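Local structure of NAD-dependent aldehyde dehydrogenase (Sinorhizobium meliloti, 3U4J) at residues V94-I108 against G202-I216. The protein probably oxidises aldehydes to the corresponding acids with NAD or NADP as acceptor, as a tetrameric, calcium-binding member of the aldehyde dehydrogenase family. Numbering follows the deposited sequence.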
loop_
_atom_site.group_PDB
_atom_site.type_symbol
_atom_site.label_atom_id
_atom_site.label_comp_id
_atom_site.label_asym_id
_atom_site.label_seq_id
_atom_site.Cartn_x
_atom_site.Cartn_y
_atom_site.Cartn_z
ATOM N N VAL A 94 -23.881 -14.937 1.193
ATOM C CA VAL A 94 -24.843 -13.918 0.737
ATOM C C VAL A 94 -24.740 -13.691 -0.780
ATOM O O VAL A 94 -25.753 -13.660 -1.473
ATOM C CB VAL A 94 -24.650 -12.566 1.461
ATOM C CG1 VAL A 94 -25.659 -11.512 0.960
ATOM C CG2 VAL A 94 -24.752 -12.741 2.986
ATOM N N ALA A 95 -23.530 -13.472 -1.291
ATOM C CA ALA A 95 -23.351 -13.306 -2.743
ATOM C C ALA A 95 -23.939 -14.489 -3.521
ATOM O O ALA A 95 -24.660 -14.290 -4.526
ATOM C CB ALA A 95 -21.877 -13.110 -3.082
ATOM N N ASP A 96 -23.682 -15.711 -3.044
ATOM C CA ASP A 96 -24.322 -16.919 -3.637
ATOM C C ASP A 96 -25.839 -16.887 -3.591
ATOM O O ASP A 96 -26.478 -17.284 -4.546
ATOM C CB ASP A 96 -23.876 -18.214 -2.949
ATOM C CG ASP A 96 -22.456 -18.584 -3.294
ATOM O OD1 ASP A 96 -21.934 -18.077 -4.310
ATOM O OD2 ASP A 96 -21.854 -19.366 -2.535
ATOM N N LEU A 97 -26.412 -16.478 -2.461
ATOM C CA LEU A 97 -27.876 -16.363 -2.360
ATOM C C LEU A 97 -28.478 -15.333 -3.299
ATOM O O LEU A 97 -29.565 -15.548 -3.835
ATOM C CB LEU A 97 -28.299 -16.028 -0.920
ATOM C CG LEU A 97 -28.308 -17.265 -0.045
ATOM C CD1 LEU A 97 -28.248 -16.815 1.429
ATOM C CD2 LEU A 97 -29.513 -18.148 -0.334
ATOM N N ILE A 98 -27.798 -14.195 -3.450
ATOM C CA ILE A 98 -28.234 -13.154 -4.400
ATOM C C ILE A 98 -28.407 -13.739 -5.818
ATOM O O ILE A 98 -29.445 -13.542 -6.467
ATOM C CB ILE A 98 -27.282 -11.954 -4.392
ATOM C CG1 ILE A 98 -27.344 -11.260 -3.005
ATOM C CG2 ILE A 98 -27.676 -10.956 -5.531
ATOM C CD1 ILE A 98 -26.278 -10.190 -2.821
ATOM N N LEU A 99 -27.413 -14.497 -6.274
ATOM C CA LEU A 99 -27.533 -15.214 -7.529
ATOM C C LEU A 99 -28.643 -16.240 -7.548
ATOM O O LEU A 99 -29.393 -16.312 -8.512
ATOM C CB LEU A 99 -26.198 -15.846 -7.943
ATOM C CG LEU A 99 -25.099 -14.877 -8.378
ATOM C CD1 LEU A 99 -23.846 -15.645 -8.903
ATOM C CD2 LEU A 99 -25.610 -13.857 -9.445
ATOM N N ALA A 100 -28.758 -17.035 -6.485
ATOM C CA ALA A 100 -29.817 -18.046 -6.418
ATOM C C ALA A 100 -31.212 -17.366 -6.476
ATOM O O ALA A 100 -32.173 -17.926 -7.019
ATOM C CB ALA A 100 -29.667 -18.898 -5.140
ATOM N N ARG A 101 -31.325 -16.158 -5.934
ATOM C CA ARG A 101 -32.611 -15.457 -5.945
ATOM C C ARG A 101 -32.650 -14.328 -6.982
ATOM O O ARG A 101 -33.411 -13.352 -6.829
ATOM C CB ARG A 101 -32.967 -14.898 -4.557
ATOM C CG ARG A 101 -32.764 -15.862 -3.370
ATOM C CD ARG A 101 -33.753 -17.037 -3.369
ATOM N NE ARG A 101 -33.516 -17.842 -2.166
ATOM C CZ ARG A 101 -33.052 -19.094 -2.155
ATOM N NH1 ARG A 101 -32.796 -19.741 -3.294
ATOM N NH2 ARG A 101 -32.866 -19.718 -0.990
ATOM N N GLN A 102 -31.846 -14.455 -8.038
ATOM C CA GLN A 102 -31.683 -13.321 -8.963
ATOM C C GLN A 102 -33.002 -12.861 -9.606
ATOM O O GLN A 102 -33.273 -11.662 -9.637
ATOM C CB GLN A 102 -30.631 -13.586 -10.047
ATOM C CG GLN A 102 -30.421 -12.391 -11.008
ATOM C CD GLN A 102 -29.210 -12.595 -11.928
ATOM O OE1 GLN A 102 -28.633 -13.686 -11.993
ATOM N NE2 GLN A 102 -28.818 -11.554 -12.618
ATOM N N GLU A 103 -33.792 -13.798 -10.125
ATOM C CA GLU A 103 -35.032 -13.438 -10.836
ATOM C C GLU A 103 -36.083 -12.826 -9.897
ATOM O O GLU A 103 -36.749 -11.844 -10.259
ATOM C CB GLU A 103 -35.617 -14.649 -11.611
ATOM C CG GLU A 103 -34.810 -15.011 -12.872
ATOM C CD GLU A 103 -34.648 -13.819 -13.822
ATOM O OE1 GLU A 103 -35.663 -13.189 -14.218
ATOM O OE2 GLU A 103 -33.488 -13.507 -14.171
ATOM N N GLU A 104 -36.207 -13.412 -8.703
ATOM C CA GLU A 104 -37.052 -12.865 -7.631
ATOM C C GLU A 104 -36.652 -11.415 -7.324
ATOM O O GLU A 104 -37.506 -10.528 -7.240
ATOM C CB GLU A 104 -36.938 -13.691 -6.336
ATOM C CG GLU A 104 -37.835 -13.174 -5.174
ATOM C CD GLU A 104 -37.428 -13.685 -3.760
ATOM O OE1 GLU A 104 -36.657 -14.662 -3.638
ATOM O OE2 GLU A 104 -37.900 -13.097 -2.755
ATOM N N LEU A 105 -35.360 -11.181 -7.120
ATOM C CA LEU A 105 -34.927 -9.851 -6.690
ATOM C C LEU A 105 -35.092 -8.816 -7.805
ATOM O O LEU A 105 -35.429 -7.656 -7.549
ATOM C CB LEU A 105 -33.491 -9.873 -6.167
ATOM C CG LEU A 105 -33.254 -10.748 -4.930
ATOM C CD1 LEU A 105 -31.755 -10.983 -4.773
ATOM C CD2 LEU A 105 -33.839 -10.069 -3.688
ATOM N N ALA A 106 -34.875 -9.250 -9.041
ATOM C CA ALA A 106 -34.897 -8.336 -10.184
ATOM C C ALA A 106 -36.325 -7.850 -10.344
ATOM O O ALA A 106 -36.571 -6.653 -10.626
ATOM C CB ALA A 106 -34.422 -9.056 -11.473
ATOM N N LEU A 107 -37.264 -8.790 -10.175
ATOM C CA LEU A 107 -38.692 -8.463 -10.279
ATOM C C LEU A 107 -39.152 -7.455 -9.205
ATOM O O LEU A 107 -39.869 -6.489 -9.509
ATOM C CB LEU A 107 -39.557 -9.734 -10.283
ATOM C CG LEU A 107 -41.086 -9.489 -10.379
ATOM C CD1 LEU A 107 -41.495 -8.736 -11.692
ATOM C CD2 LEU A 107 -41.854 -10.794 -10.239
ATOM N N ILE A 108 -38.740 -7.671 -7.958
ATOM C CA ILE A 108 -39.036 -6.715 -6.881
ATOM C C ILE A 108 -38.553 -5.300 -7.289
ATOM O O ILE A 108 -39.334 -4.349 -7.265
ATOM C CB ILE A 108 -38.421 -7.161 -5.533
ATOM C CG1 ILE A 108 -39.007 -8.496 -5.091
ATOM C CG2 ILE A 108 -38.673 -6.099 -4.389
ATOM C CD1 ILE A 108 -38.365 -8.990 -3.770
ATOM N N GLY A 202 -38.360 -3.272 -0.616
ATOM C CA GLY A 202 -38.489 -4.717 -0.768
ATOM C C GLY A 202 -37.158 -5.421 -0.957
ATOM O O GLY A 202 -36.852 -6.382 -0.238
ATOM N N THR A 203 -36.337 -4.965 -1.905
ATOM C CA THR A 203 -35.047 -5.682 -2.077
ATOM C C THR A 203 -34.099 -5.541 -0.877
ATOM O O THR A 203 -33.305 -6.454 -0.615
ATOM C CB THR A 203 -34.312 -5.371 -3.415
ATOM O OG1 THR A 203 -33.997 -3.993 -3.466
ATOM C CG2 THR A 203 -35.163 -5.756 -4.584
ATOM N N SER A 204 -34.193 -4.433 -0.131
ATOM C CA SER A 204 -33.324 -4.225 1.032
ATOM C C SER A 204 -33.672 -5.108 2.228
ATOM O O SER A 204 -32.801 -5.537 2.963
ATOM C CB SER A 204 -33.325 -2.741 1.448
ATOM O OG SER A 204 -32.800 -1.979 0.353
ATOM N N ILE A 205 -34.960 -5.357 2.421
ATOM C CA ILE A 205 -35.417 -6.257 3.458
ATOM C C ILE A 205 -35.020 -7.669 3.025
ATOM O O ILE A 205 -34.499 -8.452 3.831
ATOM C CB ILE A 205 -36.969 -6.140 3.630
ATOM C CG1 ILE A 205 -37.312 -4.878 4.435
ATOM C CG2 ILE A 205 -37.543 -7.390 4.282
ATOM C CD1 ILE A 205 -38.792 -4.460 4.310
ATOM N N ARG A 206 -35.245 -7.990 1.755
ATOM C CA ARG A 206 -34.786 -9.294 1.258
ATOM C C ARG A 206 -33.275 -9.481 1.456
ATOM O O ARG A 206 -32.831 -10.568 1.825
ATOM C CB ARG A 206 -35.184 -9.580 -0.219
ATOM C CG ARG A 206 -36.675 -9.793 -0.476
ATOM C CD ARG A 206 -37.248 -11.039 0.193
ATOM N NE ARG A 206 -36.796 -12.271 -0.463
ATOM C CZ ARG A 206 -36.117 -13.251 0.141
ATOM N NH1 ARG A 206 -35.808 -13.170 1.428
ATOM N NH2 ARG A 206 -35.756 -14.333 -0.545
ATOM N N LEU A 207 -32.489 -8.427 1.237
ATOM C CA LEU A 207 -31.025 -8.554 1.402
ATOM C C LEU A 207 -30.679 -8.889 2.857
ATOM O O LEU A 207 -29.813 -9.739 3.106
ATOM C CB LEU A 207 -30.303 -7.272 0.956
ATOM C CG LEU A 207 -28.788 -7.197 0.955
ATOM C CD1 LEU A 207 -28.156 -8.343 0.128
ATOM C CD2 LEU A 207 -28.336 -5.832 0.392
ATOM N N ALA A 208 -31.360 -8.232 3.808
ATOM C CA ALA A 208 -31.139 -8.524 5.235
ATOM C C ALA A 208 -31.572 -9.955 5.561
ATOM O O ALA A 208 -30.966 -10.615 6.412
ATOM C CB ALA A 208 -31.888 -7.536 6.124
ATOM N N GLU A 209 -32.629 -10.408 4.897
ATOM C CA GLU A 209 -33.122 -11.775 5.091
ATOM C C GLU A 209 -32.133 -12.791 4.521
ATOM O O GLU A 209 -31.916 -13.851 5.107
ATOM C CB GLU A 209 -34.537 -11.941 4.510
ATOM C CG GLU A 209 -35.576 -11.068 5.265
ATOM C CD GLU A 209 -36.976 -11.120 4.651
ATOM O OE1 GLU A 209 -37.135 -11.566 3.489
ATOM O OE2 GLU A 209 -37.936 -10.683 5.316
ATOM N N LEU A 210 -31.514 -12.456 3.392
ATOM C CA LEU A 210 -30.431 -13.316 2.854
ATOM C C LEU A 210 -29.224 -13.382 3.790
ATOM O O LEU A 210 -28.648 -14.462 3.983
ATOM C CB LEU A 210 -30.006 -12.881 1.454
ATOM C CG LEU A 210 -31.121 -12.885 0.402
ATOM C CD1 LEU A 210 -30.563 -12.538 -0.977
ATOM C CD2 LEU A 210 -31.836 -14.214 0.367
ATOM N N ALA A 211 -28.834 -12.247 4.375
ATOM C CA ALA A 211 -27.766 -12.264 5.384
ATOM C C ALA A 211 -28.122 -13.185 6.559
ATOM O O ALA A 211 -27.273 -13.963 7.061
ATOM C CB ALA A 211 -27.434 -10.812 5.896
ATOM N N ARG A 212 -29.371 -13.117 7.000
ATOM C CA ARG A 212 -29.822 -14.019 8.088
ATOM C C ARG A 212 -29.746 -15.472 7.604
ATOM O O ARG A 212 -29.252 -16.354 8.306
ATOM C CB ARG A 212 -31.262 -13.682 8.510
ATOM C CG ARG A 212 -31.781 -14.540 9.659
ATOM C CD ARG A 212 -33.144 -14.042 10.159
ATOM N NE ARG A 212 -34.189 -14.010 9.126
ATOM C CZ ARG A 212 -35.360 -13.387 9.291
ATOM N NH1 ARG A 212 -35.617 -12.758 10.446
ATOM N NH2 ARG A 212 -36.263 -13.383 8.316
ATOM N N GLU A 213 -30.224 -15.714 6.386
ATOM C CA GLU A 213 -30.204 -17.078 5.802
ATOM C C GLU A 213 -28.768 -17.656 5.675
ATOM O O GLU A 213 -28.551 -18.859 5.874
ATOM C CB GLU A 213 -30.934 -17.063 4.443
ATOM C CG GLU A 213 -31.133 -18.422 3.743
ATOM C CD GLU A 213 -32.170 -18.335 2.597
ATOM O OE1 GLU A 213 -32.789 -17.252 2.422
ATOM O OE2 GLU A 213 -32.384 -19.342 1.870
ATOM N N ALA A 214 -27.804 -16.792 5.359
ATOM C CA ALA A 214 -26.391 -17.174 5.243
ATOM C C ALA A 214 -25.762 -17.506 6.596
ATOM O O ALA A 214 -24.687 -18.096 6.632
ATOM C CB ALA A 214 -25.576 -16.056 4.565
ATOM N N GLY A 215 -26.394 -17.082 7.692
ATOM C CA GLY A 215 -25.867 -17.340 9.040
ATOM C C GLY A 215 -25.145 -16.151 9.666
ATOM O O GLY A 215 -24.395 -16.311 10.620
ATOM N N ILE A 216 -25.327 -14.955 9.114
ATOM C CA ILE A 216 -24.712 -13.765 9.718
ATOM C C ILE A 216 -25.385 -13.555 11.065
ATOM O O ILE A 216 -26.620 -13.638 11.144
ATOM C CB ILE A 216 -24.757 -12.520 8.778
ATOM C CG1 ILE A 216 -23.863 -12.812 7.554
ATOM C CG2 ILE A 216 -24.244 -11.282 9.477
ATOM C CD1 ILE A 216 -23.691 -11.641 6.546
HETATM O O HOH W 1 -34.437 -16.783 0.225
#
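Two arginines, Arg101 and Arg206, meet across this contact with Arg101 NE only 4.5 Å from Arg206 NH2, linked by one water that accepts from both atoms and donates to Glu213 OE1. Arg206, bent at chi2 (-65°) and chi3 (-72°), curls back into a side-on, two-nitrogen salt bridge with Glu104. Arg206 NE reaches Glu104 OE2 at 2.7 Å, and Arg206 NH2 runs almost straight to Glu104 OE1 at 3.2 Å. Arg206 NH1 donates to the anti lone pair of Glu209 OE1, a second salt bridge. Arg101 NH2 forms another with Glu213 OE2 (2.9 Å), while Leu97 CD2 lies over one face of the Arg101 guanidinium, off toward its edge. Next to these charged groups, Leu210 CD1 packs on Ile98 CG1 (4.0 Å), and Val94 is a knob among Leu207, Leu210, Ala211 and Ala214. Ile108 CG2 presses on Thr203 CG2 (3.5 Å). Helices 84-100 and 102-113 pack in turn along helix 202-214, the beta-alpha-beta crossover between parallel strands 191-195 and 221-223, consistent with the family's Rossmann-type nucleotide-binding domain. A leucine in place of Arg206 would probably leave Glu104 and Glu209 without their shared cation and the water without one of its two donors. The carboxylates of Glu104, Glu209 and Glu213, with that water, probably balance the two nearby positive charges.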